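Local coordinates for protein chitinase A (Pteris ryukyuensis, PDB 4RL3) that probably hydrolyses the glycosidic bonds of chitin, this chain being the family 18 glycoside hydrolase (class III chitinase) catalytic domain of a longer protein with LysM modules, at residues A101-S106 against G139-Q144; L179-F184 against G244-S249; S198-A203 against A211-S216. All coordinates share one frame; numbering follows the deposited sequence.

Contact 1: residues A101-S106 against G139-Q144; sequences ANAVSS and GQLITQ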
ATOM      1  N   ALA A 101      -4.773   2.165 -21.134  1.00  4.54           N
ATOM      2  CA  ALA A 101      -3.830   3.016 -21.847  1.00  4.61           C
ATOM      3  C   ALA A 101      -3.541   4.295 -21.073  1.00  4.58           C
ATOM      4  O   ALA A 101      -2.394   4.740 -20.981  1.00  4.56           O
ATOM      5  CB  ALA A 101      -4.321   3.324 -23.254  1.00  4.62           C
ATOM      6  N   ASN A 102      -4.583   4.880 -20.501  1.00  4.54           N
ATOM      7  CA  ASN A 102      -4.412   6.074 -19.680  1.00  4.55           C
ATOM      8  C   ASN A 102      -3.683   5.821 -18.370  1.00  4.45           C
ATOM      9  O   ASN A 102      -2.899   6.664 -17.915  1.00  4.42           O
ATOM     10  CB  ASN A 102      -5.771   6.710 -19.394  1.00  4.59           C
ATOM     11  CG  ASN A 102      -6.269   7.571 -20.540  1.00  4.72           C
ATOM     12  OD1 ASN A 102      -5.481   8.156 -21.288  1.00  4.72           O
ATOM     13  ND2 ASN A 102      -7.581   7.675 -20.663  1.00  4.73           N
ATOM     14  N   ALA A 103      -3.941   4.667 -17.768  1.00  4.31           N
ATOM     15  CA  ALA A 103      -3.329   4.340 -16.481  1.00  4.33           C
ATOM     16  C   ALA A 103      -1.839   4.050 -16.642  1.00  4.36           C
ATOM     17  O   ALA A 103      -1.010   4.567 -15.889  1.00  4.38           O
ATOM     18  CB  ALA A 103      -4.036   3.148 -15.864  1.00  4.36           C
ATOM     19  N   VAL A 104      -1.490   3.221 -17.621  1.00  4.36           N
ATOM     20  CA  VAL A 104      -0.081   2.882 -17.847  1.00  4.38           C
ATOM     21  C   VAL A 104       0.706   4.159 -18.176  1.00  4.43           C
ATOM     22  O   VAL A 104       1.783   4.386 -17.612  1.00  4.55           O
ATOM     23  CB  VAL A 104       0.099   1.844 -18.973  1.00  4.34           C
ATOM     24  CG1 VAL A 104       1.577   1.653 -19.313  1.00  4.42           C
ATOM     25  CG2 VAL A 104      -0.533   0.516 -18.547  1.00  4.32           C
ATOM     26  N   SER A 105       0.168   4.984 -19.075  1.00  4.50           N
ATOM     27  CA  SER A 105       0.869   6.189 -19.514  1.00  4.50           C
ATOM     28  C   SER A 105       0.961   7.242 -18.408  1.00  4.55           C
ATOM     29  O   SER A 105       2.035   7.747 -18.138  1.00  4.51           O
ATOM     30  CB  SER A 105       0.227   6.783 -20.768  1.00  4.59           C
ATOM     31  OG  SER A 105      -1.122   7.159 -20.555  1.00  4.68           O
ATOM     32  N   SER A 106      -0.161   7.570 -17.778  1.00  4.49           N
ATOM     33  CA  SER A 106      -0.145   8.579 -16.715  1.00  4.58           C
ATOM     34  C   SER A 106       0.683   8.161 -15.504  1.00  4.56           C
ATOM     35  O   SER A 106       1.392   8.992 -14.933  1.00  4.85           O
ATOM     36  CB  SER A 106      -1.539   9.023 -16.299  1.00  4.57           C
ATOM     37  OG  SER A 106      -2.263   8.006 -15.631  1.00  4.59           O
ATOM     38  N   GLY A 139      -4.713  -5.910 -13.705  1.00  4.69           N
ATOM     39  CA  GLY A 139      -3.758  -6.924 -14.120  1.00  4.79           C
ATOM     40  C   GLY A 139      -2.947  -6.465 -15.319  1.00  4.88           C
ATOM     41  O   GLY A 139      -1.719  -6.625 -15.371  1.00  5.00           O
ATOM     42  N   GLN A 140      -3.623  -5.863 -16.288  1.00  4.95           N
ATOM     43  CA  GLN A 140      -2.937  -5.322 -17.470  1.00  5.12           C
ATOM     44  C   GLN A 140      -2.013  -4.164 -17.107  1.00  5.00           C
ATOM     45  O   GLN A 140      -0.913  -4.063 -17.619  1.00  4.99           O
ATOM     46  CB  GLN A 140      -3.953  -4.859 -18.505  1.00  5.37           C
ATOM     47  CG  GLN A 140      -4.650  -5.986 -19.227  1.00  5.67           C
ATOM     48  CD  GLN A 140      -5.516  -5.454 -20.354  1.00  5.96           C
ATOM     49  OE1 GLN A 140      -4.999  -4.937 -21.343  1.00  6.95           O
ATOM     50  NE2 GLN A 140      -6.829  -5.548 -20.204  1.00  6.02           N
ATOM     51  N   LEU A 141      -2.481  -3.272 -16.236  1.00  4.82           N
ATOM     52  CA  LEU A 141      -1.677  -2.141 -15.773  1.00  4.74           C
ATOM     53  C   LEU A 141      -0.367  -2.635 -15.151  1.00  4.80           C
ATOM     54  O   LEU A 141       0.715  -2.181 -15.519  1.00  4.84           O
ATOM     55  CB  LEU A 141      -2.471  -1.319 -14.760  1.00  4.67           C
ATOM     56  CG  LEU A 141      -1.712  -0.241 -13.989  1.00  4.60           C
ATOM     57  CD1 LEU A 141      -1.131   0.801 -14.940  1.00  4.64           C
ATOM     58  CD2 LEU A 141      -2.618   0.406 -12.964  1.00  4.57           C
ATOM     59  N   ILE A 142      -0.472  -3.578 -14.220  1.00  4.90           N
ATOM     60  CA  ILE A 142       0.724  -4.080 -13.538  1.00  4.96           C
ATOM     61  C   ILE A 142       1.650  -4.812 -14.513  1.00  5.08           C
ATOM     62  O   ILE A 142       2.869  -4.627 -14.501  1.00  4.97           O
ATOM     63  CB  ILE A 142       0.360  -5.004 -12.355  1.00  5.01           C
ATOM     64  CG1 ILE A 142      -0.349  -4.212 -11.267  1.00  5.04           C
ATOM     65  CG2 ILE A 142       1.606  -5.667 -11.797  1.00  4.97           C
ATOM     66  CD1 ILE A 142      -0.997  -5.080 -10.202  1.00  5.09           C
ATOM     67  N   THR A 143       1.054  -5.639 -15.364  1.00  5.30           N
ATOM     68  CA  THR A 143       1.808  -6.447 -16.310  1.00  5.58           C
ATOM     69  C   THR A 143       2.584  -5.549 -17.271  1.00  5.78           C
ATOM     70  O   THR A 143       3.777  -5.774 -17.522  1.00  5.95           O
ATOM     71  CB  THR A 143       0.871  -7.394 -17.086  1.00  5.64           C
ATOM     72  OG1 THR A 143       0.283  -8.327 -16.173  1.00  5.75           O
ATOM     73  CG2 THR A 143       1.616  -8.143 -18.180  1.00  5.75           C
ATOM     74  N   GLN A 144       1.935  -4.507 -17.774  1.00  6.11           N
ATOM     75  CA  GLN A 144       2.610  -3.571 -18.670  1.00  6.42           C
ATOM     76  C   GLN A 144       3.702  -2.763 -17.970  1.00  6.33           C
ATOM     77  O   GLN A 144       4.776  -2.562 -18.538  1.00  6.35           O
ATOM     78  CB  GLN A 144       1.622  -2.610 -19.311  1.00  7.05           C
ATOM     79  CG  GLN A 144       0.756  -3.223 -20.388  1.00  7.69           C
ATOM     80  CD  GLN A 144       0.067  -2.172 -21.250  1.00  8.58           C
ATOM     81  OE1 GLN A 144       0.647  -1.135 -21.592  1.00  9.88           O
ATOM     82  NE2 GLN A 144      -1.145  -2.467 -21.652  1.00  9.62           N
TER
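Val104 fills the gap between the two helices, and Leu141 and Gln144 close on it from the facing turn of 139-144. Its CG2 methyl does most of the touching. Placed beside the backbone N and opposite the carbonyl carbon, CG2 meets Leu141 CD1 at 3.7 Å. Leu141 and Val104 pass alongside with their ends pointing opposite ways, and the leucine runs on to the backbone of 101-106. There Leu141 CD1 rests 3.6 Å from Val104 N and 3.8 Å from Ala103 CB, the alanine meeting the leucine at the same methyl. With CG anti to its own N (chi1 170°), Leu141 brings its CD1 against the other helix, although its CB starts off to one side.

Gln144, one turn further on, approaches differently. Its extended chain crosses Val104 at about a right angle, and its amide oxygen lies against both valine methyls: OE1 is 3.7 Å from Val104 CG1 and 3.7 Å from Val104 CG2. This is plain van der Waals contact, made by the aliphatic stem and the oxygen of a partly exposed residue, which roofs the valine on the outer side. On the inner side Leu141 continues to Trp99 of the same neighbouring helix and to Ile119 of strand 118-123.

The axes of the two short segments run 9.4 Å apart at closest and cross at -35°, with their N-to-C directions roughly aligned. Helices 96-114 and 131-147 flank strand 118-123 in sequence, and their side-by-side, same-direction packing through aliphatic side chains is that of consecutive outer helices of a TIM, or (beta/alpha)8, barrel.

Contact 2: residues L179-F184 against G244-S249; sequences LVNFQF and GIFIFS. With EDO (1,2-ethanediol), chain C.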
ATOM      1  N   LEU A 179       3.884  -8.231  -3.547  1.00  5.07           N
ATOM      2  CA  LEU A 179       3.539  -8.088  -2.126  1.00  4.89           C
ATOM      3  C   LEU A 179       2.049  -7.875  -1.943  1.00  4.74           C
ATOM      4  O   LEU A 179       1.401  -7.198  -2.749  1.00  4.70           O
ATOM      5  CB  LEU A 179       4.293  -6.916  -1.499  1.00  4.87           C
ATOM      6  CG  LEU A 179       5.817  -6.974  -1.498  1.00  4.85           C
ATOM      7  CD1 LEU A 179       6.397  -5.620  -1.170  1.00  4.84           C
ATOM      8  CD2 LEU A 179       6.314  -8.034  -0.527  1.00  4.90           C
ATOM      9  N   VAL A 180       1.514  -8.489  -0.891  1.00  4.61           N
ATOM     10  CA  VAL A 180       0.123  -8.337  -0.510  1.00  4.48           C
ATOM     11  C   VAL A 180       0.097  -7.573   0.811  1.00  4.38           C
ATOM     12  O   VAL A 180       0.459  -8.110   1.871  1.00  4.41           O
ATOM     13  CB  VAL A 180      -0.593  -9.706  -0.402  1.00  4.46           C
ATOM     14  CG1 VAL A 180      -2.050  -9.505   0.019  1.00  4.50           C
ATOM     15  CG2 VAL A 180      -0.508 -10.453  -1.731  1.00  4.56           C
ATOM     16  N   ASN A 181      -0.305  -6.305   0.725  1.00  4.23           N
ATOM     17  CA  ASN A 181      -0.466  -5.424   1.885  1.00  4.26           C
ATOM     18  C   ASN A 181      -1.844  -5.671   2.516  1.00  4.29           C
ATOM     19  O   ASN A 181      -2.728  -4.820   2.436  1.00  4.25           O
ATOM     20  CB  ASN A 181      -0.383  -3.936   1.490  1.00  4.20           C
ATOM     21  CG  ASN A 181       1.023  -3.453   1.126  1.00  4.18           C
ATOM     22  OD1 ASN A 181       1.981  -4.224   0.942  1.00  4.23           O
ATOM     23  ND2 ASN A 181       1.131  -2.149   0.983  1.00  4.21           N
ATOM     24  N   PHE A 182      -2.046  -6.839   3.116  1.00  4.41           N
ATOM     25  CA  PHE A 182      -3.344  -7.149   3.682  1.00  4.50           C
ATOM     26  C   PHE A 182      -3.582  -6.234   4.886  1.00  4.70           C
ATOM     27  O   PHE A 182      -2.723  -6.101   5.745  1.00  4.71           O
ATOM     28  CB  PHE A 182      -3.449  -8.621   4.089  1.00  4.46           C
ATOM     29  CG  PHE A 182      -4.849  -9.038   4.431  1.00  4.55           C
ATOM     30  CD1 PHE A 182      -5.362  -8.775   5.689  1.00  4.54           C
ATOM     31  CD2 PHE A 182      -5.662  -9.638   3.491  1.00  4.53           C
ATOM     32  CE1 PHE A 182      -6.651  -9.114   6.012  1.00  4.58           C
ATOM     33  CE2 PHE A 182      -6.966  -9.979   3.810  1.00  4.53           C
ATOM     34  CZ  PHE A 182      -7.457  -9.720   5.075  1.00  4.57           C
ATOM     35  N   GLN A 183      -4.743  -5.590   4.925  1.00  5.02           N
ATOM     36  CA  GLN A 183      -5.056  -4.617   5.965  1.00  5.27           C
ATOM     37  C   GLN A 183      -5.613  -5.276   7.228  1.00  5.43           C
ATOM     38  O   GLN A 183      -6.829  -5.396   7.394  1.00  5.46           O
ATOM     39  CB  GLN A 183      -6.067  -3.602   5.449  1.00  5.49           C
ATOM     40  CG  GLN A 183      -5.597  -2.809   4.236  1.00  5.62           C
ATOM     41  CD  GLN A 183      -6.633  -1.788   3.803  1.00  5.89           C
ATOM     42  OE1 GLN A 183      -7.353  -1.227   4.625  1.00  6.30           O
ATOM     43  NE2 GLN A 183      -6.729  -1.564   2.502  1.00  6.02           N
ATOM     44  N   PHE A 184      -4.726  -5.661   8.138  1.00  5.52           N
ATOM     45  CA  PHE A 184      -5.147  -6.359   9.366  1.00  5.62           C
ATOM     46  C   PHE A 184      -5.777  -5.425  10.388  1.00  5.86           C
ATOM     47  O   PHE A 184      -6.435  -5.885  11.327  1.00  6.27           O
ATOM     48  CB  PHE A 184      -3.976  -7.134   9.961  1.00  5.50           C
ATOM     49  CG  PHE A 184      -3.619  -8.354   9.164  1.00  5.37           C
ATOM     50  CD1 PHE A 184      -4.377  -9.520   9.273  1.00  5.35           C
ATOM     51  CD2 PHE A 184      -2.560  -8.339   8.268  1.00  5.30           C
ATOM     52  CE1 PHE A 184      -4.066 -10.640   8.517  1.00  5.33           C
ATOM     53  CE2 PHE A 184      -2.238  -9.464   7.525  1.00  5.22           C
ATOM     54  CZ  PHE A 184      -2.996 -10.617   7.639  1.00  5.26           C
ATOM     55  N   GLY A 244       7.355  -9.579   6.152  1.00  6.01           N
ATOM     56  CA  GLY A 244       7.466  -8.160   6.427  1.00  5.63           C
ATOM     57  C   GLY A 244       6.249  -7.603   7.125  1.00  5.19           C
ATOM     58  O   GLY A 244       5.299  -8.337   7.439  1.00  5.05           O
ATOM     59  N   ILE A 245       6.295  -6.297   7.358  1.00  4.93           N
ATOM     60  CA  ILE A 245       5.260  -5.563   8.071  1.00  4.74           C
ATOM     61  C   ILE A 245       5.046  -4.230   7.366  1.00  4.68           C
ATOM     62  O   ILE A 245       6.008  -3.611   6.916  1.00  4.56           O
ATOM     63  CB  ILE A 245       5.688  -5.264   9.534  1.00  4.83           C
ATOM     64  CG1 ILE A 245       5.908  -6.563  10.314  1.00  4.81           C
ATOM     65  CG2 ILE A 245       4.658  -4.407  10.247  1.00  4.86           C
ATOM     66  CD1 ILE A 245       6.559  -6.366  11.659  1.00  4.86           C
ATOM     67  N   PHE A 246       3.795  -3.776   7.276  1.00  4.54           N
ATOM     68  CA  PHE A 246       3.543  -2.380   6.899  1.00  4.54           C
ATOM     69  C   PHE A 246       2.638  -1.664   7.896  1.00  4.61           C
ATOM     70  O   PHE A 246       1.875  -2.293   8.629  1.00  4.52           O
ATOM     71  CB  PHE A 246       3.008  -2.245   5.464  1.00  4.54           C
ATOM     72  CG  PHE A 246       1.556  -2.616   5.297  1.00  4.48           C
ATOM     73  CD1 PHE A 246       1.178  -3.926   5.084  1.00  4.48           C
ATOM     74  CD2 PHE A 246       0.568  -1.637   5.341  1.00  4.48           C
ATOM     75  CE1 PHE A 246      -0.159  -4.263   4.918  1.00  4.49           C
ATOM     76  CE2 PHE A 246      -0.768  -1.968   5.189  1.00  4.52           C
ATOM     77  CZ  PHE A 246      -1.136  -3.281   4.978  1.00  4.49           C
ATOM     78  N   ILE A 247       2.733  -0.336   7.889  1.00  4.68           N
ATOM     79  CA  ILE A 247       1.971   0.534   8.779  1.00  4.83           C
ATOM     80  C   ILE A 247       1.189   1.554   7.979  1.00  4.94           C
ATOM     81  O   ILE A 247       1.709   2.156   7.039  1.00  4.94           O
ATOM     82  CB  ILE A 247       2.899   1.255   9.782  1.00  4.93           C
ATOM     83  CG1 ILE A 247       3.481   0.228  10.762  1.00  5.00           C
ATOM     84  CG2 ILE A 247       2.169   2.380  10.522  1.00  5.00           C
ATOM     85  CD1 ILE A 247       4.570   0.792  11.658  1.00  4.98           C
ATOM     86  N   PHE A 248      -0.080   1.695   8.335  1.00  5.07           N
ATOM     87  CA  PHE A 248      -0.908   2.800   7.888  1.00  5.29           C
ATOM     88  C   PHE A 248      -1.118   3.689   9.117  1.00  5.20           C
ATOM     89  O   PHE A 248      -1.891   3.325  10.007  1.00  5.16           O
ATOM     90  CB  PHE A 248      -2.233   2.247   7.355  1.00  5.56           C
ATOM     91  CG  PHE A 248      -3.004   3.238   6.548  1.00  6.00           C
ATOM     92  CD1 PHE A 248      -2.730   3.397   5.196  1.00  6.14           C
ATOM     93  CD2 PHE A 248      -3.972   4.023   7.127  1.00  6.36           C
ATOM     94  CE1 PHE A 248      -3.415   4.309   4.436  1.00  6.33           C
ATOM     95  CE2 PHE A 248      -4.670   4.948   6.370  1.00  6.44           C
ATOM     96  CZ  PHE A 248      -4.383   5.096   5.025  1.00  6.35           C
ATOM     97  N   SER A 249      -0.440   4.830   9.243  1.00  5.09           N
ATOM     98  CA  SER A 249       0.376   5.491   8.221  1.00  5.12           C
ATOM     99  C   SER A 249       1.302   6.473   8.924  1.00  5.05           C
ATOM    100  O   SER A 249       1.109   6.777  10.105  1.00  5.00           O
ATOM    101  CB  SER A 249      -0.519   6.306   7.297  1.00  5.13           C
ATOM    102  OG  SER A 249      -1.266   7.271   8.032  1.00  5.26           O
TER
HETATM  103  C1  EDO C 401      -2.409   7.815   4.493  1.00 10.32           C
HETATM  104  O1  EDO C 401      -1.324   8.702   4.162  1.00  9.69           O
HETATM  105  C2  EDO C 401      -3.453   8.498   5.380  1.00 10.33           C
HETATM  106  O2  EDO C 401      -2.941   8.746   6.686  1.00 10.94           O
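A chi1 of 76° sets Phe246 CG between the backbone N and the carbonyl carbon, the crowded position, with the ring beyond it, while Asn181 (chi1 -73°) turns CG away from its carbonyl carbon; the two side chains thereby overlap inside the barrel. Asn181 CB lies over one ring face, offset toward the rim, in a CH-pi contact 3.8 Å from the centroid of the Phe246 ring. The asparagine amide follows it, stacked with its plane 22° from the ring. At the ring edge, near its plane, Phe182 O stands 3.3 Å from Phe246 CE1, so the ring lies snugly against the inverse gamma turn centred on Asn181. The amide ends are held elsewhere: OD1 takes a hydrogen bond from Arg5 and ND2 bonds Tyr7 OH.

Further along, the Phe248-Ser249 peptide is cis. Ser249 OG is 2.6 Å from O2 of an ethanediol, probably from the crystallisation liquor, a hydrogen bond, and also caps the next helix at Gly252 N. Phe248 CZ comes within 3.4 Å of ethanediol C1.

The two segments are not paired directly: 211-216 runs between them, bonded to Val180 and to strand 244-248. Strand 179-180 pairs on its other side with 153-156, strand 244-248 with 3-8, and helix 261-271 packs outside on Ile245 and Ile247.

Contact 3: residues S198-A203 against A211-S216; sequences SLYNTA and AKVLAS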
ATOM      1  N   SER A 198      -3.973 -16.266  14.078  1.00  6.28           N
ATOM      2  CA  SER A 198      -5.006 -17.013  13.355  1.00  6.23           C
ATOM      3  C   SER A 198      -5.548 -16.230  12.146  1.00  5.96           C
ATOM      4  O   SER A 198      -5.715 -16.786  11.054  1.00  5.90           O
ATOM      5  CB  SER A 198      -6.159 -17.379  14.293  1.00  6.41           C
ATOM      6  OG  SER A 198      -5.735 -18.249  15.335  1.00  6.91           O
ATOM      7  N   LEU A 199      -5.803 -14.947  12.345  1.00  5.70           N
ATOM      8  CA  LEU A 199      -6.330 -14.094  11.276  1.00  5.60           C
ATOM      9  C   LEU A 199      -5.321 -13.962  10.139  1.00  5.52           C
ATOM     10  O   LEU A 199      -5.692 -13.948   8.952  1.00  5.48           O
ATOM     11  CB  LEU A 199      -6.676 -12.707  11.819  1.00  5.66           C
ATOM     12  CG  LEU A 199      -7.828 -12.667  12.822  1.00  5.72           C
ATOM     13  CD1 LEU A 199      -7.833 -11.347  13.570  1.00  5.75           C
ATOM     14  CD2 LEU A 199      -9.154 -12.902  12.130  1.00  5.81           C
ATOM     15  N   TYR A 200      -4.043 -13.868  10.507  1.00  5.50           N
ATOM     16  CA  TYR A 200      -2.976 -13.817   9.529  1.00  5.50           C
ATOM     17  C   TYR A 200      -2.930 -15.107   8.705  1.00  5.67           C
ATOM     18  O   TYR A 200      -2.804 -15.066   7.482  1.00  5.55           O
ATOM     19  CB  TYR A 200      -1.608 -13.540  10.195  1.00  5.42           C
ATOM     20  CG  TYR A 200      -0.512 -13.573   9.160  1.00  5.33           C
ATOM     21  CD1 TYR A 200       0.077 -14.779   8.787  1.00  5.33           C
ATOM     22  CD2 TYR A 200      -0.118 -12.417   8.497  1.00  5.26           C
ATOM     23  CE1 TYR A 200       1.041 -14.822   7.800  1.00  5.36           C
ATOM     24  CE2 TYR A 200       0.844 -12.455   7.507  1.00  5.33           C
ATOM     25  CZ  TYR A 200       1.421 -13.661   7.169  1.00  5.36           C
ATOM     26  OH  TYR A 200       2.357 -13.735   6.163  1.00  5.57           O
ATOM     27  N   ASN A 201      -3.015 -16.259   9.369  1.00  5.87           N
ATOM     28  CA  ASN A 201      -3.028 -17.530   8.653  1.00  6.01           C
ATOM     29  C   ASN A 201      -4.192 -17.633   7.673  1.00  5.82           C
ATOM     30  O   ASN A 201      -4.028 -18.082   6.549  1.00  5.86           O
ATOM     31  CB  ASN A 201      -3.029 -18.702   9.642  1.00  6.31           C
ATOM     32  CG  ASN A 201      -1.629 -19.073  10.089  1.00  6.67           C
ATOM     33  OD1 ASN A 201      -1.021 -19.996   9.533  1.00  7.35           O
ATOM     34  ND2 ASN A 201      -1.082 -18.324  11.058  1.00  6.90           N
ATOM     35  N   THR A 202      -5.363 -17.167   8.075  1.00  5.64           N
ATOM     36  CA  THR A 202      -6.518 -17.229   7.201  1.00  5.67           C
ATOM     37  C   THR A 202      -6.327 -16.339   5.974  1.00  5.56           C
ATOM     38  O   THR A 202      -6.572 -16.765   4.836  1.00  5.43           O
ATOM     39  CB  THR A 202      -7.793 -16.836   7.960  1.00  5.65           C
ATOM     40  OG1 THR A 202      -8.076 -17.831   8.965  1.00  5.77           O
ATOM     41  CG2 THR A 202      -8.976 -16.734   7.001  1.00  5.69           C
ATOM     42  N   ALA A 203      -5.897 -15.101   6.198  1.00  5.66           N
ATOM     43  CA  ALA A 203      -5.643 -14.186   5.082  1.00  5.58           C
ATOM     44  C   ALA A 203      -4.542 -14.716   4.175  1.00  5.66           C
ATOM     45  O   ALA A 203      -4.662 -14.716   2.935  1.00  5.25           O
ATOM     46  CB  ALA A 203      -5.275 -12.804   5.600  1.00  5.67           C
ATOM     47  N   ALA A 211       3.966 -16.237   1.710  1.00  5.37           N
ATOM     48  CA  ALA A 211       5.282 -15.759   1.281  1.00  5.34           C
ATOM     49  C   ALA A 211       5.274 -14.287   0.931  1.00  5.32           C
ATOM     50  O   ALA A 211       6.274 -13.605   1.106  1.00  5.43           O
ATOM     51  CB  ALA A 211       5.780 -16.562   0.086  1.00  5.37           C
ATOM     52  N   LYS A 212       4.147 -13.810   0.407  1.00  5.22           N
ATOM     53  CA  LYS A 212       4.045 -12.429  -0.049  1.00  5.26           C
ATOM     54  C   LYS A 212       3.153 -11.581   0.849  1.00  5.15           C
ATOM     55  O   LYS A 212       2.930 -10.405   0.572  1.00  5.13           O
ATOM     56  CB  LYS A 212       3.484 -12.408  -1.473  1.00  5.51           C
ATOM     57  CG  LYS A 212       4.406 -13.035  -2.498  1.00  5.65           C
ATOM     58  CD  LYS A 212       3.809 -12.972  -3.894  1.00  5.89           C
ATOM     59  CE  LYS A 212       4.851 -13.251  -4.963  1.00  6.16           C
ATOM     60  NZ  LYS A 212       4.218 -13.427  -6.292  1.00  6.40           N
ATOM     61  N   VAL A 213       2.615 -12.162   1.913  1.00  5.04           N
ATOM     62  CA  VAL A 213       1.576 -11.488   2.682  1.00  5.04           C
ATOM     63  C   VAL A 213       2.183 -10.800   3.911  1.00  5.02           C
ATOM     64  O   VAL A 213       2.648 -11.451   4.836  1.00  4.97           O
ATOM     65  CB  VAL A 213       0.437 -12.456   3.085  1.00  5.07           C
ATOM     66  CG1 VAL A 213      -0.663 -11.698   3.812  1.00  5.14           C
ATOM     67  CG2 VAL A 213      -0.127 -13.151   1.848  1.00  5.12           C
ATOM     68  N   LEU A 214       2.175  -9.468   3.897  1.00  5.08           N
ATOM     69  CA  LEU A 214       2.723  -8.681   5.006  1.00  5.20           C
ATOM     70  C   LEU A 214       1.724  -8.536   6.144  1.00  5.06           C
ATOM     71  O   LEU A 214       0.529  -8.409   5.912  1.00  5.07           O
ATOM     72  CB  LEU A 214       3.144  -7.294   4.517  1.00  5.44           C
ATOM     73  CG  LEU A 214       4.114  -7.277   3.336  1.00  5.73           C
ATOM     74  CD1 LEU A 214       4.347  -5.845   2.910  1.00  5.99           C
ATOM     75  CD2 LEU A 214       5.417  -7.973   3.671  1.00  5.90           C
ATOM     76  N   ALA A 215       2.222  -8.565   7.380  1.00  4.81           N
ATOM     77  CA  ALA A 215       1.421  -8.200   8.530  1.00  4.86           C
ATOM     78  C   ALA A 215       1.321  -6.695   8.578  1.00  4.78           C
ATOM     79  O   ALA A 215       2.111  -5.995   7.946  1.00  4.78           O
ATOM     80  CB  ALA A 215       2.055  -8.723   9.808  1.00  4.88           C
ATOM     81  N   SER A 216       0.348  -6.188   9.322  1.00  4.86           N
ATOM     82  CA  SER A 216       0.139  -4.750   9.418  1.00  5.06           C
ATOM     83  C   SER A 216      -0.648  -4.326  10.645  1.00  5.33           C
ATOM     84  O   SER A 216      -1.332  -5.133  11.305  1.00  5.51           O
ATOM     85  CB  SER A 216      -0.565  -4.216   8.172  1.00  5.04           C
ATOM     86  OG  SER A 216      -1.823  -4.838   7.994  1.00  4.89           O
TER
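Tyr200 of helix 193-206 ties the outer helix layer of the (beta/alpha)8 barrel to the lead-in of strand 215-218, where it reaches Val213. The bond is Tyr200 OH to Val213 O, 2.7 Å, with the phenol as donor. It arrives at a C=O...donor angle of 143°, tilted 19° from the carbonyl plane. The oxygen lies at the ring edge, in the plane of the ring, and is also 3.4 Å from Tyr200 CE2, so it meets that corner of the phenol and not the face.

Tyr200 is able to stretch this far because CG stands anti to its backbone N (chi1 177°), which carries the ring off the helix so that its hydroxyl end reaches Val213. Its CE2 edge then packs on the valine, the two side chains lying alongside and running in contrary senses: Tyr200 CE2 is 4.1 Å from Val213 CG1. Nearer the helix, Tyr200 CD2 comes to 4.5 Å from Ala215 CB, a looser touch.

In the (beta/alpha)8 barrel this lead-in has the helix layer on one side and the barrel interior on the other: Val213 points its CB at the helix, whereas its neighbour Leu214 turns away and packs on Asn181 and Phe246 inside. The backbone is shared likewise: Lys212 and Leu214 bond to Val180 on one flank, Ala215 to Gly244 and Phe246 on the other. One helical turn before Tyr200, Tyr196 also gives its hydroxyl to the strand, bonding Ser216 O. Around the Tyr200 ring the buried setting is continued by Pro243 and by Leu236 of helix 226-238.

Overall arrangement
Contacts 2 and 3 form one region, centres 9 Å apart, with contact 3 nested in the chain loop that contact 2 closes. They join directly: Val180 N is 2.8 Å from Lys212 O, and Phe182 O is 2.7 Å from Ser216 OG. Contact 1, in the outer helix layer, touches neither; its centre lies about 23 Å from that of contact 2 and 28 Å from that of contact 3. Both segments of contact 2 reach bound small molecules: Ser249 the ethanediol, the Gln183 side chain a magnesium ion (about 4 Å) and an acetate (about 3 Å), probably from the crystallisation liquor, at the strands' C-terminal ends, where family 18 enzymes have their active-site cleft.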